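Local coordinates for ABC-type amino acid transport system, periplasmic component (PDB 4YMX), which binds arginine between its two lobes and, as the periplasmic component of an amino acid ABC transporter, probably hands it over for uptake, at residues D177-L182 with D188-E193; N173-E178 with K198-E203; S126-V131 with T155-A160. All blocks are in the same frame, centred on the assembly; numbering follows the deposited sequence. Where two conformers were deposited one is given.

All three interactions lie in one lobe, around the mixed sheet that holds strands 128-133, 148-152 and 189-193. Interaction 3 comes first along the chain and closes before the other two begin. Interactions 1 and 2 both start from helix 175-183 and share Asp177 and Glu178; their centres are about 7 Å apart, and Phe179 of the first packs on Tyr200 of the second. Interaction 3 lies about 11 Å from interaction 1 and 13 Å from interaction 2, centre to centre. Helices 175-183 and 156-161 pack on opposite faces of the sheet, whose neighbouring strands 128-133 and 189-193 join interactions 1 and 3. Both reach the bound arginine, so both sheet faces lead to its cleft.

Interaction 1. Residues D177-L182 with D188-E193; sequences DEFMDL and DAIVVE. With ARG (arginine), chain C.
With CG1 of Ile190 anti to its own carbonyl carbon and the chain extended beyond it (chi2 168°), the terminal CD1 reaches from the strand toward the helix and settles over the ring of Phe179, whose CG lies beside its backbone N. The methyl stands 3.7 Å from the ring centroid and only 9° off the ring normal, a CH-pi contact placed over the middle of one face. The same CD1 lies 3.7 Å from CB of Leu182 and 3.4 Å from O of Glu178, so a single methyl fills the hollow between successive turns of the helix. Leu182 reaches further back along the strand and rests its CD1 3.7 Å from O of Asp188. The two elements run nearly antiparallel, at 156°, their axes 8.3 Å apart, as expected for a beta-alpha-beta crossover: helix 175-183 carries the chain from strand 168-172 to strand 189-193, with strand 148-152 between them in the sheet. Were Phe179 replaced by an alanine, Ile190 CD1 would probably lose the ring face it rests on, and Tyr200 its stacking partner. No direct hydrogen bond joins the segments. Instead a water donates to Glu178 OE1 at 2.7 Å and to Val191 O at 2.8 Å, tying the carboxylate to the strand backbone. At the end of the strand Glu193, in the N-cap position of helix 194-201, turns its OE1 to the bound arginine and accepts from the ligand atom N at 2.8 Å.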
loop_
_atom_site.group_PDB
_atom_site.type_symbol
_atom_site.label_atom_id
_atom_site.label_comp_id
_atom_site.label_asym_id
_atom_site.label_seq_id
_atom_site.Cartn_x
_atom_site.Cartn_y
_atom_site.Cartn_z
ATOM N N ASP A 177 4.284 -1.233 12.708
ATOM C CA ASP A 177 4.322 -2.156 13.838
ATOM C C ASP A 177 4.788 -3.551 13.459
ATOM O O ASP A 177 5.368 -4.261 14.280
ATOM C CB ASP A 177 2.971 -2.182 14.549
ATOM C CG ASP A 177 2.685 -0.884 15.247
ATOM O OD1 ASP A 177 3.505 -0.483 16.100
ATOM O OD2 ASP A 177 1.673 -0.236 14.914
ATOM N N GLU A 178 4.568 -3.941 12.208
ATOM C CA GLU A 178 5.060 -5.221 11.716
ATOM C C GLU A 178 6.577 -5.240 11.711
ATOM O O GLU A 178 7.198 -6.242 12.071
ATOM C CB GLU A 178 4.515 -5.486 10.314
ATOM C CG GLU A 178 2.993 -5.536 10.276
ATOM C CD GLU A 178 2.453 -5.550 8.869
ATOM O OE1 GLU A 178 2.970 -6.324 8.026
ATOM O OE2 GLU A 178 1.513 -4.768 8.593
ATOM N N PHE A 179 7.178 -4.132 11.294
ATOM C CA PHE A 179 8.627 -4.041 11.306
ATOM C C PHE A 179 9.198 -3.987 12.715
ATOM O O PHE A 179 10.249 -4.582 12.981
ATOM C CB PHE A 179 9.104 -2.882 10.429
ATOM C CG PHE A 179 9.088 -3.219 8.966
ATOM C CD1 PHE A 179 10.215 -3.751 8.367
ATOM C CD2 PHE A 179 7.923 -3.072 8.212
ATOM C CE1 PHE A 179 10.205 -4.099 7.025
ATOM C CE2 PHE A 179 7.904 -3.415 6.869
ATOM C CZ PHE A 179 9.051 -3.932 6.279
ATOM N N MET A 180 8.491 -3.325 13.627
ATOM C CA MET A 180 8.903 -3.339 15.023
ATOM C C MET A 180 8.828 -4.757 15.595
ATOM O O MET A 180 9.716 -5.179 16.341
ATOM C CB MET A 180 8.064 -2.357 15.846
ATOM C CG MET A 180 8.370 -0.899 15.523
ATOM S SD MET A 180 7.070 0.229 16.084
ATOM C CE MET A 180 7.163 -0.001 17.856
ATOM N N ASP A 181 7.795 -5.503 15.214
ATOM C CA ASP A 181 7.654 -6.892 15.646
ATOM C C ASP A 181 8.845 -7.733 15.203
ATOM O O ASP A 181 9.429 -8.480 15.990
ATOM C CB ASP A 181 6.387 -7.522 15.058
ATOM C CG ASP A 181 5.130 -7.078 15.749
ATOM O OD1 ASP A 181 5.202 -6.593 16.900
ATOM O OD2 ASP A 181 4.052 -7.241 15.137
ATOM N N LEU A 182 9.196 -7.627 13.927
ATOM C CA LEU A 182 10.307 -8.410 13.401
ATOM C C LEU A 182 11.618 -8.013 14.069
ATOM O O LEU A 182 12.410 -8.881 14.465
ATOM C CB LEU A 182 10.391 -8.283 11.878
ATOM C CG LEU A 182 11.444 -9.182 11.216
ATOM C CD1 LEU A 182 11.142 -10.659 11.444
ATOM C CD2 LEU A 182 11.547 -8.877 9.724
ATOM N N ASP A 188 8.416 -14.124 13.054
ATOM C CA ASP A 188 9.501 -14.769 12.339
ATOM C C ASP A 188 9.691 -14.138 10.974
ATOM O O ASP A 188 10.777 -14.210 10.393
ATOM C CB ASP A 188 9.193 -16.261 12.158
ATOM C CG ASP A 188 9.074 -16.995 13.476
ATOM O OD1 ASP A 188 10.047 -16.977 14.255
ATOM O OD2 ASP A 188 8.010 -17.584 13.734
ATOM N N ALA A 189 8.636 -13.516 10.455
ATOM C CA ALA A 189 8.701 -12.931 9.124
ATOM C C ALA A 189 7.563 -11.945 8.941
ATOM O O ALA A 189 6.592 -11.963 9.697
ATOM C CB ALA A 189 8.613 -14.025 8.062
ATOM N N ILE A 190 7.711 -11.072 7.951
ATOM C CA ILE A 190 6.657 -10.160 7.530
ATOM C C ILE A 190 6.315 -10.461 6.071
ATOM O O ILE A 190 7.203 -10.766 5.283
ATOM C CB ILE A 190 7.144 -8.702 7.585
ATOM C CG1 ILE A 190 7.627 -8.325 8.985
ATOM C CG2 ILE A 190 6.060 -7.737 7.107
ATOM C CD1 ILE A 190 8.378 -6.989 9.010
ATOM N N VAL A 191 5.042 -10.362 5.697
ATOM C CA VAL A 191 4.687 -10.350 4.279
ATOM C C VAL A 191 4.208 -8.957 3.913
ATOM O O VAL A 191 3.303 -8.419 4.554
ATOM C CB VAL A 191 3.587 -11.382 3.934
ATOM C CG1 VAL A 191 3.191 -11.268 2.465
ATOM C CG2 VAL A 191 4.074 -12.794 4.240
ATOM N N VAL A 192 4.827 -8.365 2.896
ATOM C CA VAL A 192 4.573 -6.971 2.539
ATOM C C VAL A 192 5.093 -6.743 1.130
ATOM O O VAL A 192 5.863 -7.552 0.626
ATOM C CB VAL A 192 5.245 -6.012 3.572
ATOM C CG1 VAL A 192 6.762 -6.028 3.428
ATOM C CG2 VAL A 192 4.699 -4.587 3.460
ATOM N N GLU A 193 4.654 -5.668 0.478
ATOM C CA GLU A 193 5.097 -5.389 -0.877
ATOM C C GLU A 193 6.574 -5.035 -0.938
ATOM O O GLU A 193 7.119 -4.398 -0.025
ATOM C CB GLU A 193 4.243 -4.294 -1.516
ATOM C CG GLU A 193 3.087 -4.845 -2.312
ATOM C CD GLU A 193 1.797 -4.124 -2.031
ATOM O OE1 GLU A 193 1.079 -4.531 -1.100
ATOM O OE2 GLU A 193 1.500 -3.155 -2.753
HETATM N N ARG C . -1.521 -3.779 -1.848
HETATM C CA ARG C . -2.012 -4.398 -0.588
HETATM C C ARG C . -3.529 -4.400 -0.546
HETATM O O ARG C . -4.182 -3.806 -1.403
HETATM C CB ARG C . -1.459 -3.646 0.623
HETATM C CG ARG C . -1.745 -2.157 0.609
HETATM C CD ARG C . -1.423 -1.511 1.947
HETATM N NE ARG C . -1.383 -0.061 1.833
HETATM C CZ ARG C . -1.122 0.766 2.839
HETATM N NH1 ARG C . -0.879 0.301 4.052
HETATM N NH2 ARG C . -1.112 2.067 2.623
HETATM O OXT ARG C . -4.128 -5.000 0.345
HETATM O O HOH W 1 1.732 -6.451 5.671
#

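Interaction 2. Residues N173-E178 with K198-E203; sequences NRVSDE and KAYLKE
Ser176 and Tyr200 come nearest in backbone terms, their CA atoms 8.5 Å apart, where the start of helix 175-183 faces the last part of helix 194-201. At the first of these the chain turns from extended at Arg174 into helical geometry, and Asp177 N bonds to Arg174 O at 3.1 Å. On the other segment Glu203 N donates to Tyr200 O, also at 3.1 Å, as the chain turns on beyond the tyrosine. The gap between the backbones is wide and is spanned essentially by one side chain. Tyr200 points toward the opposing helix and stretches its phenol across, burying with its partners a modest 116 Å². CG1 of Val175 stands anti to the backbone N (chi1 175°), which carries this methyl to 3.6 Å from Tyr200 CE1; the valine and the tyrosine meet at a slant. The hydroxyl end lies against the helix start, with Tyr200 OH 3.7 Å from Ser176 CB. It also comes to 3.4 Å from Ser176 N, but the angle is too poor for a hydrogen bond. The phenol oxygen is instead bonded to the backbone O of Asp46, a residue of the arginine pocket in the other lobe, while Asp46 OD2 accepts from Val175 N. Both bonds cross the cleft, consistent with a closed form of the two-lobed protein. Within its own lobe the Tyr200 ring stacks on that of Phe179, one turn along helix 175-183. Val175 meanwhile packs on Gln152, placing this helix-helix contact between the C-terminal end of strand 148-152 and the other lobe.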
loop_
_atom_site.group_PDB
_atom_site.type_symbol
_atom_site.label_atom_id
_atom_site.label_comp_id
_atom_site.label_asym_id
_atom_site.label_seq_id
_atom_site.Cartn_x
_atom_site.Cartn_y
_atom_site.Cartn_z
ATOM N N ASN A 173 -2.627 -3.305 12.601
ATOM C CA ASN A 173 -3.263 -2.195 11.903
ATOM C C ASN A 173 -2.330 -1.505 10.919
ATOM O O ASN A 173 -2.735 -1.177 9.809
ATOM C CB ASN A 173 -3.777 -1.160 12.903
ATOM C CG ASN A 173 -4.950 -1.663 13.705
ATOM O OD1 ASN A 173 -5.696 -2.533 13.252
ATOM N ND2 ASN A 173 -5.119 -1.122 14.904
ATOM N N ARG A 174 -1.087 -1.283 11.345
ATOM C CA ARG A 174 -0.127 -0.477 10.593
ATOM C C ARG A 174 1.164 -1.235 10.326
ATOM O O ARG A 174 1.673 -1.973 11.179
ATOM C CB ARG A 174 0.192 0.816 11.356
ATOM C CG ARG A 174 -1.031 1.678 11.635
ATOM C CD ARG A 174 -1.432 2.460 10.401
ATOM N NE ARG A 174 -0.667 3.701 10.281
ATOM C CZ ARG A 174 -1.066 4.774 9.600
ATOM N NH1 ARG A 174 -2.222 4.769 8.957
ATOM N NH2 ARG A 174 -0.305 5.856 9.568
ATOM N N VAL A 175 1.696 -1.027 9.130
ATOM C CA VAL A 175 2.904 -1.713 8.688
ATOM C C VAL A 175 4.094 -1.412 9.592
ATOM O O VAL A 175 4.949 -2.277 9.812
ATOM C CB VAL A 175 3.226 -1.338 7.224
ATOM C CG1 VAL A 175 4.554 -1.941 6.784
ATOM C CG2 VAL A 175 2.101 -1.814 6.314
ATOM N N SER A 176 4.157 -0.193 10.123
ATOM C CA SER A 176 5.273 0.185 10.978
ATOM C C SER A 176 5.405 -0.747 12.189
ATOM O O SER A 176 6.512 -1.056 12.620
ATOM C CB SER A 176 5.132 1.639 11.424
ATOM O OG SER A 176 3.855 1.849 12.005
ATOM N N ASP A 177 4.284 -1.233 12.708
ATOM C CA ASP A 177 4.322 -2.156 13.838
ATOM C C ASP A 177 4.788 -3.551 13.459
ATOM O O ASP A 177 5.368 -4.261 14.280
ATOM C CB ASP A 177 2.971 -2.182 14.549
ATOM C CG ASP A 177 2.685 -0.884 15.247
ATOM O OD1 ASP A 177 3.505 -0.483 16.100
ATOM O OD2 ASP A 177 1.673 -0.236 14.914
ATOM N N GLU A 178 4.568 -3.941 12.208
ATOM C CA GLU A 178 5.060 -5.221 11.716
ATOM C C GLU A 178 6.577 -5.240 11.711
ATOM O O GLU A 178 7.198 -6.242 12.071
ATOM C CB GLU A 178 4.515 -5.486 10.314
ATOM C CG GLU A 178 2.993 -5.536 10.276
ATOM C CD GLU A 178 2.453 -5.550 8.869
ATOM O OE1 GLU A 178 2.970 -6.324 8.026
ATOM O OE2 GLU A 178 1.513 -4.768 8.593
ATOM N N LYS A 198 11.671 -2.388 0.741
ATOM C CA LYS A 198 12.930 -1.711 0.435
ATOM C C LYS A 198 13.034 -0.379 1.177
ATOM O O LYS A 198 14.090 -0.023 1.703
ATOM C CB LYS A 198 13.100 -1.515 -1.075
ATOM C CG LYS A 198 13.256 -2.804 -1.865
ATOM C CD LYS A 198 13.538 -2.474 -3.324
ATOM C CE LYS A 198 13.737 -3.720 -4.159
ATOM N NZ LYS A 198 13.932 -3.370 -5.603
ATOM N N ALA A 199 11.929 0.351 1.249
ATOM C CA ALA A 199 11.931 1.626 1.950
ATOM C C ALA A 199 12.228 1.448 3.439
ATOM O O ALA A 199 13.076 2.150 3.998
ATOM C CB ALA A 199 10.607 2.335 1.748
ATOM N N TYR A 200 11.537 0.511 4.083
ATOM C CA TYR A 200 11.777 0.253 5.501
ATOM C C TYR A 200 13.200 -0.231 5.779
ATOM O O TYR A 200 13.777 0.107 6.813
ATOM C CB TYR A 200 10.765 -0.752 6.044
ATOM C CG TYR A 200 9.449 -0.137 6.498
ATOM C CD1 TYR A 200 8.358 -0.049 5.637
ATOM C CD2 TYR A 200 9.297 0.341 7.794
ATOM C CE1 TYR A 200 7.154 0.503 6.054
ATOM C CE2 TYR A 200 8.099 0.902 8.219
ATOM C CZ TYR A 200 7.032 0.976 7.342
ATOM O OH TYR A 200 5.841 1.523 7.767
ATOM N N LEU A 201 13.763 -1.005 4.857
ATOM C CA LEU A 201 15.081 -1.591 5.072
ATOM C C LEU A 201 16.217 -0.569 4.921
ATOM O O LEU A 201 17.366 -0.861 5.251
ATOM C CB LEU A 201 15.282 -2.820 4.175
ATOM C CG LEU A 201 14.891 -4.149 4.841
ATOM C CD1 LEU A 201 13.484 -4.107 5.441
ATOM C CD2 LEU A 201 15.031 -5.318 3.863
ATOM N N LYS A 202 15.896 0.635 4.452
ATOM C CA LYS A 202 16.862 1.733 4.511
ATOM C C LYS A 202 17.225 2.039 5.961
ATOM O O LYS A 202 18.370 2.396 6.262
ATOM C CB LYS A 202 16.335 2.986 3.796
ATOM C CG LYS A 202 16.043 2.774 2.308
ATOM C CD LYS A 202 15.691 4.085 1.605
ATOM C CE LYS A 202 14.831 4.994 2.476
ATOM N NZ LYS A 202 13.547 4.368 2.898
ATOM N N GLU A 203 16.261 1.885 6.868
ATOM C CA GLU A 203 16.526 2.069 8.287
ATOM C C GLU A 203 16.794 0.749 9.003
ATOM O O GLU A 203 17.682 0.662 9.854
ATOM C CB GLU A 203 15.362 2.799 8.960
ATOM C CG GLU A 203 15.111 4.192 8.396
ATOM C CD GLU A 203 16.354 5.057 8.421
ATOM O OE1 GLU A 203 17.141 4.961 9.391
ATOM O OE2 GLU A 203 16.548 5.830 7.462
#

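Interaction 3. Residues S126-V131 with T155-A160; sequences SRQVVV and TTSEEA. With ARG (arginine), chain C.
Gln128 and Ser157 meet through their polar ends: the hydroxyl OG of Ser157 donates to Gln128 OE1 at 2.6 Å, the one hydrogen bond between strand 128-133 and helix 156-161 here. The glutamine chain is bent at its second torsion (chi2 -60°), and the bend turns the amide toward the first turn of the helix. The hydroxyl approaches the amide oxygen from slightly off the carbonyl plane, tilted by 22°. With OE1 held in this way, NE2 points toward Glu193 OE1, to which it makes a weak hydrogen bond, and passes 3.6 Å from Thr156 OG1 without a bond; the side chains of Gln128 and Thr156 run about at right angles. Glu193 OE1 itself grips the ligand, so Gln128 belongs to the second shell of the site. Thr155 is the N-cap of the helix: its OG1 accepts from Glu158 N at 3.1 Å. Next to it, Thr156 N is left pointing at the bound arginine and donates to the carboxylate atom OXT at 2.9 Å, with an angle of 157° at the hydrogen. The positive end of the helix dipole would probably add to this hold. A ligand carboxylate seated at a helix N-terminus is characteristic of the amino acid site of type 2 periplasmic binding proteins.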
loop_
_atom_site.group_PDB
_atom_site.type_symbol
_atom_site.label_atom_id
_atom_site.label_comp_id
_atom_site.label_asym_id
_atom_site.label_seq_id
_atom_site.Cartn_x
_atom_site.Cartn_y
_atom_site.Cartn_z
ATOM N N SER A 126 2.761 -4.294 -8.422
ATOM C CA SER A 126 3.313 -4.611 -7.106
ATOM C C SER A 126 3.604 -6.100 -6.986
ATOM O O SER A 126 3.095 -6.917 -7.772
ATOM C CB SER A 126 2.382 -4.154 -5.968
ATOM O OG SER A 126 1.154 -4.859 -5.994
ATOM N N ARG A 127 4.427 -6.445 -5.998
ATOM C CA ARG A 127 4.846 -7.816 -5.747
ATOM C C ARG A 127 4.949 -8.054 -4.241
ATOM O O ARG A 127 5.520 -7.239 -3.522
ATOM C CB ARG A 127 6.212 -8.066 -6.396
ATOM C CG ARG A 127 6.787 -9.461 -6.168
ATOM C CD ARG A 127 8.284 -9.502 -6.464
ATOM N NE ARG A 127 8.598 -9.060 -7.821
ATOM C CZ ARG A 127 8.572 -9.853 -8.889
ATOM N NH1 ARG A 127 8.241 -11.131 -8.763
ATOM N NH2 ARG A 127 8.875 -9.368 -10.085
ATOM N N GLN A 128 4.394 -9.169 -3.772
ATOM C CA GLN A 128 4.541 -9.577 -2.373
ATOM C C GLN A 128 5.901 -10.212 -2.156
ATOM O O GLN A 128 6.367 -11.009 -2.981
ATOM C CB GLN A 128 3.461 -10.597 -1.991
ATOM C CG GLN A 128 2.053 -10.077 -2.139
ATOM C CD GLN A 128 1.796 -8.872 -1.270
ATOM O OE1 GLN A 128 2.051 -8.898 -0.064
ATOM N NE2 GLN A 128 1.300 -7.798 -1.878
ATOM N N VAL A 129 6.528 -9.869 -1.036
ATOM C CA VAL A 129 7.767 -10.506 -0.633
ATOM C C VAL A 129 7.715 -10.847 0.851
ATOM O O VAL A 129 6.781 -10.485 1.561
ATOM C CB VAL A 129 9.003 -9.621 -0.897
ATOM C CG1 VAL A 129 9.065 -9.184 -2.362
ATOM C CG2 VAL A 129 9.037 -8.421 0.044
ATOM N N VAL A 130 8.734 -11.555 1.311
ATOM C CA VAL A 130 8.877 -11.881 2.718
ATOM C C VAL A 130 10.091 -11.130 3.274
ATOM O O VAL A 130 11.132 -11.046 2.621
ATOM C CB VAL A 130 9.039 -13.396 2.901
ATOM C CG1 VAL A 130 9.372 -13.729 4.353
ATOM C CG2 VAL A 130 7.763 -14.121 2.460
ATOM N N VAL A 131 9.941 -10.541 4.455
ATOM C CA VAL A 131 11.053 -9.900 5.141
ATOM C C VAL A 131 11.410 -10.710 6.386
ATOM O O VAL A 131 10.526 -11.115 7.144
ATOM C CB VAL A 131 10.710 -8.448 5.569
ATOM C CG1 VAL A 131 11.915 -7.794 6.243
ATOM C CG2 VAL A 131 10.261 -7.620 4.372
ATOM N N THR A 155 -5.446 -6.805 4.079
ATOM C CA THR A 155 -4.618 -6.710 2.879
ATOM C C THR A 155 -4.447 -8.001 2.091
ATOM O O THR A 155 -4.697 -9.103 2.585
ATOM C CB THR A 155 -3.195 -6.192 3.196
ATOM O OG1 THR A 155 -2.513 -7.131 4.045
ATOM C CG2 THR A 155 -3.247 -4.821 3.857
ATOM N N THR A 156 -3.961 -7.852 0.864
ATOM C CA THR A 156 -3.567 -9.013 0.073
ATOM C C THR A 156 -2.355 -9.717 0.691
ATOM O O THR A 156 -2.169 -10.922 0.509
ATOM C CB THR A 156 -3.233 -8.620 -1.357
ATOM O OG1 THR A 156 -2.236 -7.592 -1.332
ATOM C CG2 THR A 156 -4.485 -8.106 -2.064
ATOM N N SER A 157 -1.532 -8.970 1.422
ATOM C CA SER A 157 -0.403 -9.573 2.137
ATOM C C SER A 157 -0.930 -10.556 3.174
ATOM O O SER A 157 -0.431 -11.677 3.290
ATOM C CB SER A 157 0.447 -8.487 2.802
ATOM O OG SER A 157 0.897 -7.543 1.836
ATOM N N GLU A 158 -1.953 -10.143 3.910
ATOM C CA GLU A 158 -2.616 -11.033 4.857
ATOM C C GLU A 158 -3.236 -12.247 4.155
ATOM O O GLU A 158 -3.102 -13.379 4.622
ATOM C CB GLU A 158 -3.673 -10.252 5.634
ATOM C CG GLU A 158 -4.555 -11.096 6.550
ATOM C CD GLU A 158 -5.534 -10.243 7.306
ATOM O OE1 GLU A 158 -6.337 -9.542 6.648
ATOM O OE2 GLU A 158 -5.490 -10.244 8.554
ATOM N N GLU A 159 -3.903 -12.012 3.030
ATOM C CA GLU A 159 -4.458 -13.102 2.223
ATOM C C GLU A 159 -3.384 -14.122 1.837
ATOM O O GLU A 159 -3.608 -15.339 1.892
ATOM C CB GLU A 159 -5.098 -12.523 0.964
ATOM C CG GLU A 159 -5.727 -13.548 0.053
ATOM C CD GLU A 159 -6.303 -12.926 -1.204
ATOM O OE1 GLU A 159 -6.687 -11.734 -1.165
ATOM O OE2 GLU A 159 -6.359 -13.629 -2.235
ATOM N N ALA A 160 -2.214 -13.624 1.451
ATOM C CA ALA A 160 -1.116 -14.495 1.050
ATOM C C ALA A 160 -0.625 -15.326 2.235
ATOM O O ALA A 160 -0.421 -16.546 2.119
ATOM C CB ALA A 160 0.021 -13.669 0.449
HETATM N N ARG C . -1.521 -3.779 -1.848
HETATM C CA ARG C . -2.012 -4.398 -0.588
HETATM C C ARG C . -3.529 -4.400 -0.546
HETATM O O ARG C . -4.182 -3.806 -1.403
HETATM C CB ARG C . -1.459 -3.646 0.623
HETATM C CG ARG C . -1.745 -2.157 0.609
HETATM C CD ARG C . -1.423 -1.511 1.947
HETATM N NE ARG C . -1.383 -0.061 1.833
HETATM C CZ ARG C . -1.122 0.766 2.839
HETATM N NH1 ARG C . -0.879 0.301 4.052
HETATM N NH2 ARG C . -1.112 2.067 2.623
HETATM O OXT ARG C . -4.128 -5.000 0.345
#